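Local structure of exopolygalacturonase (2UVF) at residues A[195-200]-A[270-275]; A[291-296]-A[349-354]. The protein hydrolyses polygalacturonate, the acidic backbone of pectin, from the chain end as an exo-acting family 28 glycoside hydrolase, probably in the periplasm. All blocks are in the same frame, centred on the assembly; numbering follows the deposited sequence.

Contact 1: A[195-200]-A[270-275]; sequences TYKSGA and DGNGWL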
loop_
_atom_site.group_PDB
_atom_site.type_symbol
_atom_site.label_atom_id
_atom_site.label_comp_id
_atom_site.label_asym_id
_atom_site.label_seq_id
_atom_site.Cartn_x
_atom_site.Cartn_y
_atom_site.Cartn_z
ATOM N N THR A 195 -2.930 -26.867 -2.156
ATOM C CA THR A 195 -2.058 -26.105 -3.037
ATOM C C THR A 195 -2.430 -26.329 -4.503
ATOM O O THR A 195 -2.145 -27.390 -5.075
ATOM C CB THR A 195 -0.599 -26.481 -2.794
ATOM O OG1 THR A 195 -0.276 -26.196 -1.429
ATOM C CG2 THR A 195 0.338 -25.700 -3.714
ATOM N N TYR A 196 -3.056 -25.308 -5.097
ATOM C CA TYR A 196 -3.533 -25.313 -6.489
ATOM C C TYR A 196 -2.671 -24.432 -7.403
ATOM O O TYR A 196 -2.806 -23.199 -7.400
ATOM C CB TYR A 196 -4.985 -24.815 -6.540
ATOM C CG TYR A 196 -5.925 -25.530 -5.584
ATOM C CD1 TYR A 196 -6.740 -26.571 -6.022
ATOM C CD2 TYR A 196 -5.998 -25.162 -4.239
ATOM C CE1 TYR A 196 -7.613 -27.240 -5.131
ATOM C CE2 TYR A 196 -6.860 -25.819 -3.346
ATOM C CZ TYR A 196 -7.659 -26.848 -3.798
ATOM O OH TYR A 196 -8.496 -27.485 -2.920
ATOM N N LYS A 197 -1.777 -25.062 -8.169
ATOM C CA LYS A 197 -1.008 -24.360 -9.214
ATOM C C LYS A 197 -1.957 -23.820 -10.283
ATOM O O LYS A 197 -2.945 -24.469 -10.644
ATOM C CB LYS A 197 0.063 -25.267 -9.835
ATOM C CG LYS A 197 0.926 -24.564 -10.880
ATOM C CD LYS A 197 2.275 -25.242 -11.105
ATOM C CE LYS A 197 3.280 -24.818 -10.041
ATOM N NZ LYS A 197 4.651 -24.697 -10.583
ATOM N N SER A 198 -1.681 -22.613 -10.764
ATOM C CA SER A 198 -2.548 -21.962 -11.743
ATOM C C SER A 198 -1.758 -20.935 -12.543
ATOM O O SER A 198 -0.726 -20.439 -12.083
ATOM C CB SER A 198 -3.751 -21.319 -11.052
ATOM O OG SER A 198 -4.535 -20.537 -11.947
ATOM N N GLY A 199 -2.237 -20.650 -13.753
ATOM C CA GLY A 199 -1.708 -19.556 -14.572
ATOM C C GLY A 199 -2.610 -18.356 -14.420
ATOM O O GLY A 199 -3.472 -18.329 -13.533
ATOM N N ALA A 200 -2.442 -17.370 -15.290
ATOM C CA ALA A 200 -3.266 -16.159 -15.234
ATOM C C ALA A 200 -4.750 -16.472 -15.241
ATOM O O ALA A 200 -5.210 -17.275 -16.038
ATOM C CB ALA A 200 -2.923 -15.199 -16.379
ATOM N N ASP A 270 0.478 -17.026 -3.901
ATOM C CA ASP A 270 1.899 -17.220 -4.066
ATOM C C ASP A 270 2.273 -17.115 -5.553
ATOM O O ASP A 270 1.793 -17.883 -6.364
ATOM C CB ASP A 270 2.321 -18.564 -3.462
ATOM C CG ASP A 270 3.811 -18.724 -3.406
ATOM O OD1 ASP A 270 4.524 -18.032 -4.151
ATOM O OD2 ASP A 270 4.288 -19.553 -2.627
ATOM N N GLY A 271 3.113 -16.138 -5.894
ATOM C CA GLY A 271 3.400 -15.823 -7.296
ATOM C C GLY A 271 4.407 -16.708 -8.011
ATOM O O GLY A 271 4.477 -16.686 -9.243
ATOM N N ASN A 272 5.190 -17.447 -7.223
ATOM C CA ASN A 272 6.107 -18.493 -7.672
ATOM C C ASN A 272 7.292 -17.902 -8.433
ATOM O O ASN A 272 7.867 -18.551 -9.336
ATOM C CB ASN A 272 5.359 -19.571 -8.499
ATOM C CG ASN A 272 6.048 -20.935 -8.478
ATOM O OD1 ASN A 272 7.075 -21.132 -7.802
ATOM N ND2 ASN A 272 5.480 -21.889 -9.219
ATOM N N GLY A 273 7.664 -16.679 -8.041
ATOM C CA GLY A 273 8.561 -15.851 -8.815
ATOM C C GLY A 273 10.021 -16.113 -8.585
ATOM O O GLY A 273 10.841 -16.003 -9.516
ATOM N N TRP A 274 10.343 -16.458 -7.336
ATOM C CA TRP A 274 11.715 -16.443 -6.844
ATOM C C TRP A 274 12.042 -17.588 -5.924
ATOM O O TRP A 274 11.179 -18.066 -5.178
ATOM C CB TRP A 274 11.936 -15.175 -6.013
ATOM C CG TRP A 274 11.701 -13.961 -6.753
ATOM C CD1 TRP A 274 10.598 -13.159 -6.691
ATOM C CD2 TRP A 274 12.574 -13.382 -7.693
ATOM N NE1 TRP A 274 10.735 -12.101 -7.542
ATOM C CE2 TRP A 274 11.946 -12.218 -8.181
ATOM C CE3 TRP A 274 13.845 -13.729 -8.188
ATOM C CZ2 TRP A 274 12.550 -11.394 -9.118
ATOM C CZ3 TRP A 274 14.429 -12.917 -9.133
ATOM C CH2 TRP A 274 13.789 -11.753 -9.578
ATOM N N LEU A 275 13.312 -17.966 -5.935
ATOM C CA LEU A 275 13.836 -18.892 -4.963
ATOM C C LEU A 275 13.943 -18.198 -3.607
ATOM O O LEU A 275 13.979 -16.971 -3.526
ATOM C CB LEU A 275 15.199 -19.431 -5.425
ATOM C CG LEU A 275 15.192 -20.507 -6.537
ATOM C CD1 LEU A 275 16.594 -20.848 -6.883
ATOM C CD2 LEU A 275 14.441 -21.783 -6.138
#
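Two nitrogen donors face each other here: Lys-197 NZ lies 3.2 Å from Asn-272 ND2, a spacing that looks like a hydrogen bond but joins two N-H groups. It is the one meeting of the two segments, whose backbones stay apart, 9.3 Å from Lys-197 CA to Asp-270 CA. The lysine spans the gap with CG anti to its backbone N (chi1 -177°), then bends in its outer half to bring the ammonium beside the amide; the two side chains cross at about a right angle. Each nitrogen has its acceptor on the run between the segments: NZ forms a salt bridge with Glu-221 OE1, and ND2 donates to Gly-219 O. Asn-272 sits at positive phi just past the end of strand 268-270, where an Asx turn sets the backbone: Asn-272 N donates to Asp-270 OD1 at 3.2 Å, meeting the anti side of the carboxylate 33° out of plane. Strand 215-219 pairs with 194-202 and with 268-270, so the contact reaches across an intervening parallel strand of the beta-helix. Its chemistry implies that the donors are neighbours through shared attachment to 219-221 and not through mutual attraction.

Contact 2: A[291-296]-A[349-354]; sequences PQYVAS and VRNPAF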
loop_
_atom_site.group_PDB
_atom_site.type_symbol
_atom_site.label_atom_id
_atom_site.label_comp_id
_atom_site.label_asym_id
_atom_site.label_seq_id
_atom_site.Cartn_x
_atom_site.Cartn_y
_atom_site.Cartn_z
ATOM N N PRO A 291 8.893 -15.668 5.532
ATOM C CA PRO A 291 9.655 -16.130 4.364
ATOM C C PRO A 291 10.586 -15.058 3.834
ATOM O O PRO A 291 10.247 -13.865 3.882
ATOM C CB PRO A 291 8.570 -16.430 3.313
ATOM C CG PRO A 291 7.457 -15.498 3.654
ATOM C CD PRO A 291 7.462 -15.484 5.202
ATOM N N GLN A 292 11.744 -15.481 3.332
ATOM C CA GLN A 292 12.720 -14.566 2.766
ATOM C C GLN A 292 13.003 -14.991 1.327
ATOM O O GLN A 292 13.377 -16.128 1.090
ATOM C CB GLN A 292 14.009 -14.596 3.595
ATOM C CG GLN A 292 13.781 -14.307 5.094
ATOM C CD GLN A 292 13.688 -12.830 5.371
ATOM O OE1 GLN A 292 12.590 -12.246 5.432
ATOM N NE2 GLN A 292 14.831 -12.203 5.529
ATOM N N TYR A 293 12.811 -14.075 0.380
ATOM C CA TYR A 293 12.990 -14.355 -1.034
ATOM C C TYR A 293 14.275 -13.702 -1.515
ATOM O O TYR A 293 14.664 -12.623 -1.028
ATOM C CB TYR A 293 11.755 -13.910 -1.823
ATOM C CG TYR A 293 10.508 -14.645 -1.381
ATOM C CD1 TYR A 293 10.330 -16.000 -1.704
ATOM C CD2 TYR A 293 9.532 -14.012 -0.593
ATOM C CE1 TYR A 293 9.218 -16.700 -1.278
ATOM C CE2 TYR A 293 8.385 -14.705 -0.163
ATOM C CZ TYR A 293 8.241 -16.049 -0.506
ATOM O OH TYR A 293 7.119 -16.749 -0.114
ATOM N N VAL A 294 14.972 -14.389 -2.424
ATOM C CA VAL A 294 16.289 -13.922 -2.871
ATOM C C VAL A 294 16.197 -12.522 -3.494
ATOM O O VAL A 294 15.242 -12.230 -4.247
ATOM C CB VAL A 294 16.976 -14.955 -3.852
ATOM C CG1 VAL A 294 16.229 -15.055 -5.175
ATOM C CG2 VAL A 294 18.453 -14.608 -4.082
ATOM N N ALA A 295 17.175 -11.674 -3.163
ATOM C CA ALA A 295 17.331 -10.348 -3.781
ATOM C C ALA A 295 18.197 -10.382 -5.036
ATOM O O ALA A 295 19.422 -10.569 -4.980
ATOM C CB ALA A 295 17.860 -9.300 -2.766
ATOM N N SER A 296 17.551 -10.178 -6.180
ATOM C CA SER A 296 18.198 -10.410 -7.475
ATOM C C SER A 296 18.363 -9.136 -8.297
ATOM O O SER A 296 17.925 -8.062 -7.883
ATOM C CB SER A 296 17.398 -11.449 -8.255
ATOM O OG SER A 296 18.115 -11.933 -9.379
ATOM N N VAL A 349 0.100 -12.431 0.728
ATOM C CA VAL A 349 0.797 -12.326 -0.554
ATOM C C VAL A 349 2.227 -12.792 -0.357
ATOM O O VAL A 349 2.957 -12.289 0.520
ATOM C CB VAL A 349 0.804 -10.867 -1.134
ATOM C CG1 VAL A 349 1.696 -10.764 -2.409
ATOM C CG2 VAL A 349 -0.564 -10.439 -1.499
ATOM N N ARG A 350 2.643 -13.742 -1.182
ATOM C CA ARG A 350 4.011 -14.212 -1.154
ATOM C C ARG A 350 4.626 -14.207 -2.534
ATOM O O ARG A 350 3.917 -14.348 -3.497
ATOM C CB ARG A 350 4.043 -15.612 -0.572
ATOM C CG ARG A 350 3.793 -15.588 0.927
ATOM C CD ARG A 350 3.872 -16.934 1.541
ATOM N NE ARG A 350 3.756 -16.780 2.975
ATOM C CZ ARG A 350 3.590 -17.776 3.827
ATOM N NH1 ARG A 350 3.533 -19.025 3.388
ATOM N NH2 ARG A 350 3.509 -17.507 5.120
ATOM N N ASN A 351 5.939 -13.993 -2.613
ATOM C CA ASN A 351 6.737 -14.387 -3.778
ATOM C C ASN A 351 6.249 -13.908 -5.180
ATOM O O ASN A 351 6.055 -14.743 -6.070
ATOM C CB ASN A 351 6.850 -15.923 -3.776
ATOM C CG ASN A 351 8.103 -16.433 -4.471
ATOM O OD1 ASN A 351 8.342 -17.637 -4.516
ATOM N ND2 ASN A 351 8.916 -15.531 -4.981
ATOM N N PRO A 352 6.088 -12.577 -5.395
ATOM C CA PRO A 352 5.618 -12.158 -6.705
ATOM C C PRO A 352 6.781 -12.228 -7.683
ATOM O O PRO A 352 7.926 -12.002 -7.283
ATOM C CB PRO A 352 5.206 -10.702 -6.466
ATOM C CG PRO A 352 6.199 -10.212 -5.443
ATOM C CD PRO A 352 6.385 -11.415 -4.526
ATOM N N ALA A 353 6.511 -12.542 -8.947
ATOM C CA ALA A 353 7.561 -12.500 -9.969
ATOM C C ALA A 353 7.996 -11.062 -10.296
ATOM O O ALA A 353 9.145 -10.825 -10.627
ATOM C CB ALA A 353 7.123 -13.268 -11.240
ATOM N N PHE A 354 7.091 -10.102 -10.157
ATOM C CA PHE A 354 7.398 -8.685 -10.391
ATOM C C PHE A 354 6.795 -7.900 -9.200
ATOM O O PHE A 354 7.331 -8.001 -8.068
ATOM C CB PHE A 354 6.883 -8.283 -11.776
ATOM C CG PHE A 354 7.292 -6.897 -12.253
ATOM C CD1 PHE A 354 8.543 -6.376 -12.010
ATOM C CD2 PHE A 354 6.391 -6.132 -12.982
ATOM C CE1 PHE A 354 8.904 -5.096 -12.483
ATOM C CE2 PHE A 354 6.742 -4.845 -13.454
ATOM C CZ PHE A 354 7.998 -4.331 -13.201
#
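The phenol ring of Tyr-293 carries the side chain of Asn-351 on one face. Asn-351 CB stands 3.4 Å above the ring plane, displaced toward the rim, and makes a CH-pi contact with the ring, 27° off the normal. Beyond it the flat amide group lies over the same ring: its plane is tilted only 19° from that of the ring, and Asn-351 CG comes 3.4 Å from Tyr-293 CE1, a stacked pair. CG of Tyr-293 lies anti to the carbonyl carbon (chi1 -61°), which swings the ring off strand 289-293 onto the turn that follows strand 348-350. At the end of that strand the phenol oxygen meets the aliphatic part of Arg-350: Tyr-293 OH is 3.3 Å from Arg-350 CB, with CG and CD of the arginine close by as the extended chain crosses the tyrosine at about a right angle. This hydroxyl is buried and has no polar partner in the model. Farther along, Pro-291 CG approaches the guanidinium obliquely, 4.0 Å from Arg-350 NE, while that N-H is spent on Gln-373 OE1. The backbone of Tyr-293 bonds to Tyr-375 and Asp-376, which fixes the main chain from which the ring projects. Asn-351 adopts a left-handed backbone conformation where the strand gives way to the turn, and its side chain also touches Asp-270. A nickel ion lies about 4 Å from the Tyr-293 side chain, and Asp-376 belongs to a nickel site. Overall, an antiparallel hairpin, 280-283 with 289-293, packs by an aromatic residue against the corner of a coil in the right-handed parallel beta-helix of family 28. Past this corner the chain leads to Phe-354, a residue of the glycan pocket that touches a bound galacturonate.

Overall arrangement
Contact 1 and contact 2 are centred 11 Å apart and meet directly through their backbones. Gly-271 N probably donates to Arg-350 O (3.1 Å), continuing the pairing of parallel strands 268-270 and 348-350, and Val-294 N probably donates to Leu-275 O (3.0 Å), tying the end of 270-275 to 291-296. Trp-274 also packs on the turn of contact 2, its NE1 lying 2.8 Å from Pro-352 O. Segment 270-275 thus touches both: Asn-272 meets the lysine of 195-200, and Leu-275 meets 291-296. Segment 349-354 ends at Phe-354 of the glycan pocket, which takes no part in contact 2 itself; contact 1, whose centre is about 22 Å from the centre of the chain, contains no pocket residue.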